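Local coordinates for L-iditol 2-dehydrogenase (Clostridium scindens, PDB 4OH1), which probably oxidises L-iditol and related polyols with NAD+ as a zinc-containing member of the alcohol dehydrogenase family, at residues P29-E34 with Y133-M138; E35-V40 with I80-S85. All blocks are in the same frame, centred on the assembly; numbering follows the deposited sequence.

From the N terminus, the chain leaves strand 20-26, runs through the loop 29-34 and enters strand 35-44 directly, so the first segments of the two contacts are continuous. Contact 2 closes the shorter loop, as strand 75-83 returns antiparallel to 35-40. Contact 1 closes a longer one, when strand 133-137 arrives alongside 29-34; contact 2 therefore falls wholly within the span of contact 1. Both belong to the GroES-like domain and share one sheet, in which strand 35-44 has 75-83 and 133-137 as partners. Their centres are 6 Å apart, and a salt bridge links them: Glu-30 OE1 of contact 1 lies 2.6 Å from Lys-82 NZ of contact 2.

Contact 1 (P29-E34 with Y133-M138); sequences PEPKDE and YAVYHM
Pro-29, Pro-31 and Glu-34 pack against Val-135, His-137 and Met-138 where a loop of the GroES-like domain runs beside strand 133-137. The end-to-end directions differ by only 10°, yet 29-34 is not itself a strand.

The apolar part centres on Val-135, whose two methyls divide the prolines between them. Val-135 CG1, anti to the backbone N (chi1 167°), lies 4.1 Å from Pro-31 CA; the other methyl, CG2, is anti to the carbonyl carbon and meets Pro-29 CB at 3.8 Å. The Pro-29 ring also rests on the carbonyl oxygen of Tyr-133. Glu-30 points away from the strand, its carboxylate engaged by Lys-82 and Arg-37.

The polar part gathers at Glu-34, which is held twice. Glu-34 O accepts Met-138 N at 2.8 Å and also stands over one face of the His-137 ring, toward the rim. Beside that bond, CB of selenomethionine Met-138 lies 3.2 Å from Glu-34 O. His-137 ND1 is hydrogen-bonded to Ser-139 OG, so both ring nitrogens have a partner. Carboxylate and imidazole planes are 57° apart, and His-137 NE2 donates at 2.8 Å to the anti lone pair of Glu-34 OE1.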
loop_
_atom_site.group_PDB
_atom_site.type_symbol
_atom_site.label_atom_id
_atom_site.label_comp_id
_atom_site.label_asym_id
_atom_site.label_seq_id
_atom_site.Cartn_x
_atom_site.Cartn_y
_atom_site.Cartn_z
ATOM N N PRO A 29 22.530 8.809 -37.740
ATOM C CA PRO A 29 21.066 8.957 -37.733
ATOM C C PRO A 29 20.621 10.418 -37.526
ATOM O O PRO A 29 21.368 11.239 -36.995
ATOM C CB PRO A 29 20.639 8.079 -36.563
ATOM C CG PRO A 29 21.749 8.162 -35.608
ATOM C CD PRO A 29 23.014 8.187 -36.499
ATOM N N GLU A 30 19.397 10.723 -37.931
ATOM C CA GLU A 30 18.879 12.079 -37.975
ATOM C C GLU A 30 17.602 12.117 -37.187
ATOM O O GLU A 30 16.766 11.285 -37.368
ATOM C CB GLU A 30 18.582 12.458 -39.446
ATOM C CG GLU A 30 19.814 12.885 -40.272
ATOM C CD GLU A 30 20.616 13.971 -39.567
ATOM O OE1 GLU A 30 20.009 14.729 -38.784
ATOM O OE2 GLU A 30 21.847 14.075 -39.754
ATOM N N PRO A 31 17.444 13.062 -36.284
ATOM C CA PRO A 31 16.196 13.064 -35.523
ATOM C C PRO A 31 15.045 13.773 -36.216
ATOM O O PRO A 31 15.238 14.843 -36.743
ATOM C CB PRO A 31 16.557 13.862 -34.299
ATOM C CG PRO A 31 17.692 14.734 -34.755
ATOM C CD PRO A 31 18.452 13.959 -35.721
ATOM N N LYS A 32 13.851 13.192 -36.155
ATOM C CA LYS A 32 12.620 13.895 -36.543
ATOM C C LYS A 32 12.296 14.970 -35.510
ATOM O O LYS A 32 13.092 15.200 -34.607
ATOM C CB LYS A 32 11.447 12.947 -36.590
ATOM C CG LYS A 32 11.659 11.720 -37.367
ATOM C CD LYS A 32 10.310 11.039 -37.563
ATOM C CE LYS A 32 10.438 9.572 -37.871
ATOM N NZ LYS A 32 11.564 9.308 -38.802
ATOM N N ASP A 33 11.134 15.628 -35.640
ATOM C CA ASP A 33 10.769 16.809 -34.794
ATOM C C ASP A 33 10.758 16.531 -33.266
ATOM O O ASP A 33 11.200 17.372 -32.461
ATOM C CB ASP A 33 9.393 17.379 -35.205
ATOM C CG ASP A 33 9.394 17.984 -36.621
ATOM O OD1 ASP A 33 10.468 18.215 -37.189
ATOM O OD2 ASP A 33 8.308 18.222 -37.170
ATOM N N GLU A 34 10.275 15.351 -32.898
ATOM C CA GLU A 34 10.187 14.983 -31.501
ATOM C C GLU A 34 11.334 14.125 -30.984
ATOM O O GLU A 34 11.260 13.632 -29.842
ATOM C CB GLU A 34 8.855 14.296 -31.241
ATOM C CG GLU A 34 7.699 15.210 -31.568
ATOM C CD GLU A 34 6.390 14.671 -31.103
ATOM O OE1 GLU A 34 6.336 13.626 -30.414
ATOM O OE2 GLU A 34 5.393 15.299 -31.442
ATOM N N TYR A 133 26.452 7.493 -32.010
ATOM C CA TYR A 133 25.343 8.439 -31.963
ATOM C C TYR A 133 24.074 7.653 -32.041
ATOM O O TYR A 133 23.965 6.725 -32.836
ATOM C CB TYR A 133 25.371 9.444 -33.148
ATOM C CG TYR A 133 26.597 10.323 -33.146
ATOM C CD1 TYR A 133 27.776 9.891 -33.700
ATOM C CD2 TYR A 133 26.595 11.547 -32.492
ATOM C CE1 TYR A 133 28.896 10.668 -33.640
ATOM C CE2 TYR A 133 27.726 12.327 -32.434
ATOM C CZ TYR A 133 28.852 11.891 -33.017
ATOM O OH TYR A 133 29.977 12.654 -32.947
ATOM N N ALA A 134 23.109 8.006 -31.227
ATOM C CA ALA A 134 21.844 7.283 -31.287
ATOM C C ALA A 134 20.701 8.244 -31.112
ATOM O O ALA A 134 20.848 9.235 -30.394
ATOM C CB ALA A 134 21.802 6.221 -30.196
ATOM N N VAL A 135 19.560 7.913 -31.723
ATOM C CA VAL A 135 18.388 8.754 -31.723
ATOM C C VAL A 135 17.286 8.084 -30.928
ATOM O O VAL A 135 17.069 6.867 -31.029
ATOM C CB VAL A 135 17.902 9.059 -33.186
ATOM C CG1 VAL A 135 16.506 9.671 -33.207
ATOM C CG2 VAL A 135 18.873 10.025 -33.851
ATOM N N TYR A 136 16.549 8.892 -30.176
ATOM C CA TYR A 136 15.463 8.411 -29.348
ATOM C C TYR A 136 14.362 9.462 -29.407
ATOM O O TYR A 136 14.617 10.632 -29.670
ATOM C CB TYR A 136 15.951 8.278 -27.879
ATOM C CG TYR A 136 17.025 7.241 -27.640
ATOM C CD1 TYR A 136 16.715 5.908 -27.338
ATOM C CD2 TYR A 136 18.356 7.565 -27.792
ATOM C CE1 TYR A 136 17.745 4.931 -27.174
ATOM C CE2 TYR A 136 19.354 6.624 -27.608
ATOM C CZ TYR A 136 19.051 5.324 -27.294
ATOM O OH TYR A 136 20.106 4.458 -27.160
ATOM N N HIS A 137 13.148 9.072 -29.051
ATOM C CA HIS A 137 12.061 10.040 -28.889
ATOM C C HIS A 137 12.313 10.827 -27.620
ATOM O O HIS A 137 12.853 10.289 -26.654
ATOM C CB HIS A 137 10.727 9.314 -28.812
ATOM C CG HIS A 137 9.556 10.225 -28.837
ATOM N ND1 HIS A 137 8.887 10.595 -27.693
ATOM C CD2 HIS A 137 8.913 10.824 -29.861
ATOM C CE1 HIS A 137 7.895 11.408 -28.007
ATOM N NE2 HIS A 137 7.881 11.552 -29.320
HETATM N N MSE A 138 11.952 12.095 -27.613
HETATM C CA MSE A 138 12.197 12.936 -26.449
HETATM C C MSE A 138 11.666 12.339 -25.110
HETATM O O MSE A 138 12.251 12.527 -24.092
HETATM C CB MSE A 138 11.584 14.318 -26.691
HETATM C CG MSE A 138 10.074 14.322 -26.831
HETATM SE SE MSE A 138 9.386 16.049 -27.576
HETATM C CE MSE A 138 7.441 15.633 -27.444
#

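Contact 2 (E35-V40 with I80-S85); sequences EIRIKV and IDKVGS
Arg-37 meets both Asp-81 and Lys-82, and the backbone shows why: the register slips by one residue between Arg-37 and Ile-38 as strand 35-40 runs antiparallel to 80-83 (162° between directions). Arg-37 O accepts two N-H groups, Asp-81 N at 2.8 Å and the longer Lys-82 N at 3.3 Å, both tilted from its carbonyl plane. In return Arg-37 N gives a nearly straight bond (176°) to Lys-82 O. Beyond it, Gly-84 N binds Glu-35 O at 3.0 Å, and Gly-84 serves as N-cap of helix 85-89.

The tightly packed part is the aliphatic cluster of Ile-36, Ile-38 and Ile-80, all three buried. Ile-36 CG2 lies 3.8 Å from both CG2 and CD1 of Ile-80, while Ile-38 CD1 reaches Ile-80 CG1 more loosely, at 4.2 Å. Val-98 of strand 97-100 touches Ile-38 and Ile-80, and Phe-92 touches Ile-36.

The other side is polar and nearer solvent: Asp-81 and Lys-82 are partly exposed, though Arg-37 is buried. CG of Arg-37 is anti to the backbone N (chi1 -179°), and bends farther out bring the guanidinium beside Asp-81. Arg-37 NH1 donates to Asp-81 OD2 at 2.7 Å in a salt bridge, with the oxygen close to the guanidinium plane, while Lys-82 CB lies over one face. Arg-37 NH2 and Lys-82 NZ come within 4.4 Å; the Glu-30 carboxylate that both engage would be expected to ease the repulsion.

Two consecutive residues facing one across an antiparallel pair define a classic beta bulge, here in the sheet of the GroES-like domain.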
loop_
_atom_site.group_PDB
_atom_site.type_symbol
_atom_site.label_atom_id
_atom_site.label_comp_id
_atom_site.label_asym_id
_atom_site.label_seq_id
_atom_site.Cartn_x
_atom_site.Cartn_y
_atom_site.Cartn_z
ATOM N N GLU A 35 12.389 13.981 -31.795
ATOM C CA GLU A 35 13.481 13.086 -31.481
ATOM C C GLU A 35 14.713 13.863 -31.131
ATOM O O GLU A 35 14.770 15.056 -31.342
ATOM C CB GLU A 35 13.779 12.152 -32.653
ATOM C CG GLU A 35 12.735 11.076 -32.826
ATOM C CD GLU A 35 12.950 10.198 -34.063
ATOM O OE1 GLU A 35 13.625 10.575 -35.041
ATOM O OE2 GLU A 35 12.398 9.095 -34.054
ATOM N N ILE A 36 15.704 13.157 -30.591
ATOM C CA ILE A 36 16.902 13.756 -30.046
ATOM C C ILE A 36 18.012 12.803 -30.390
ATOM O O ILE A 36 17.870 11.581 -30.222
ATOM C CB ILE A 36 16.803 13.860 -28.505
ATOM C CG1 ILE A 36 15.625 14.742 -28.103
ATOM C CG2 ILE A 36 18.061 14.430 -27.936
ATOM C CD1 ILE A 36 15.571 15.024 -26.659
ATOM N N ARG A 37 19.137 13.340 -30.845
ATOM C CA ARG A 37 20.289 12.528 -31.083
ATOM C C ARG A 37 21.289 12.773 -29.971
ATOM O O ARG A 37 21.571 13.917 -29.589
ATOM C CB ARG A 37 20.907 12.843 -32.428
ATOM C CG ARG A 37 22.122 11.977 -32.696
ATOM C CD ARG A 37 23.147 12.735 -33.508
ATOM N NE ARG A 37 22.687 12.808 -34.842
ATOM C CZ ARG A 37 22.923 13.803 -35.696
ATOM N NH1 ARG A 37 23.643 14.877 -35.388
ATOM N NH2 ARG A 37 22.408 13.698 -36.896
ATOM N N ILE A 38 21.812 11.662 -29.462
ATOM C CA ILE A 38 22.783 11.637 -28.399
ATOM C C ILE A 38 24.108 11.294 -28.968
ATOM O O ILE A 38 24.246 10.357 -29.740
ATOM C CB ILE A 38 22.514 10.460 -27.333
ATOM C CG1 ILE A 38 21.138 10.520 -26.757
ATOM C CG2 ILE A 38 23.473 10.515 -26.194
ATOM C CD1 ILE A 38 20.741 11.923 -26.488
ATOM N N LYS A 39 25.108 11.979 -28.504
ATOM C CA LYS A 39 26.424 11.502 -28.686
ATOM C C LYS A 39 26.715 10.618 -27.467
ATOM O O LYS A 39 26.765 11.118 -26.337
ATOM C CB LYS A 39 27.403 12.638 -28.688
ATOM C CG LYS A 39 28.716 12.185 -29.125
ATOM C CD LYS A 39 29.843 13.012 -28.614
ATOM C CE LYS A 39 31.086 12.551 -29.362
ATOM N NZ LYS A 39 32.263 13.207 -28.796
ATOM N N VAL A 40 26.991 9.337 -27.713
ATOM C CA VAL A 40 27.097 8.399 -26.626
ATOM C C VAL A 40 28.502 8.459 -26.093
ATOM O O VAL A 40 29.453 8.388 -26.838
ATOM C CB VAL A 40 26.731 7.004 -27.062
ATOM C CG1 VAL A 40 26.741 6.053 -25.855
ATOM C CG2 VAL A 40 25.340 7.000 -27.664
ATOM N N ILE A 80 23.521 15.444 -25.518
ATOM C CA ILE A 80 22.679 15.761 -26.638
ATOM C C ILE A 80 23.513 16.446 -27.747
ATOM O O ILE A 80 24.240 17.397 -27.495
ATOM C CB ILE A 80 21.527 16.655 -26.236
ATOM C CG1 ILE A 80 20.619 15.921 -25.239
ATOM C CG2 ILE A 80 20.725 17.068 -27.478
ATOM C CD1 ILE A 80 19.230 16.546 -25.013
ATOM N N ASP A 81 23.384 15.905 -28.953
ATOM C CA ASP A 81 24.116 16.330 -30.125
ATOM C C ASP A 81 23.224 17.097 -31.108
ATOM O O ASP A 81 23.703 17.960 -31.804
ATOM C CB ASP A 81 24.627 15.103 -30.844
ATOM C CG ASP A 81 25.493 15.440 -32.013
ATOM O OD1 ASP A 81 26.579 16.002 -31.763
ATOM O OD2 ASP A 81 25.111 15.122 -33.164
ATOM N N LYS A 82 21.935 16.789 -31.159
ATOM C CA LYS A 82 21.014 17.466 -32.037
ATOM C C LYS A 82 19.576 17.168 -31.630
ATOM O O LYS A 82 19.249 16.047 -31.204
ATOM C CB LYS A 82 21.219 16.974 -33.447
ATOM C CG LYS A 82 20.211 17.476 -34.441
ATOM C CD LYS A 82 20.702 17.263 -35.859
ATOM C CE LYS A 82 19.674 17.713 -36.929
ATOM N NZ LYS A 82 20.150 17.258 -38.256
ATOM N N VAL A 83 18.734 18.179 -31.751
ATOM C CA VAL A 83 17.381 18.188 -31.213
ATOM C C VAL A 83 16.371 18.539 -32.342
ATOM O O VAL A 83 16.530 19.526 -33.010
ATOM C CB VAL A 83 17.283 19.288 -30.097
ATOM C CG1 VAL A 83 15.899 19.306 -29.496
ATOM C CG2 VAL A 83 18.236 19.024 -28.974
ATOM N N GLY A 84 15.328 17.747 -32.539
ATOM C CA GLY A 84 14.208 18.171 -33.378
ATOM C C GLY A 84 13.512 19.408 -32.811
ATOM O O GLY A 84 13.559 19.687 -31.616
ATOM N N SER A 85 12.840 20.151 -33.674
ATOM C CA SER A 85 12.188 21.378 -33.276
ATOM C C SER A 85 11.146 21.186 -32.176
ATOM O O SER A 85 11.088 21.993 -31.267
ATOM C CB SER A 85 11.579 22.078 -34.517
ATOM O OG SER A 85 10.796 21.182 -35.282
#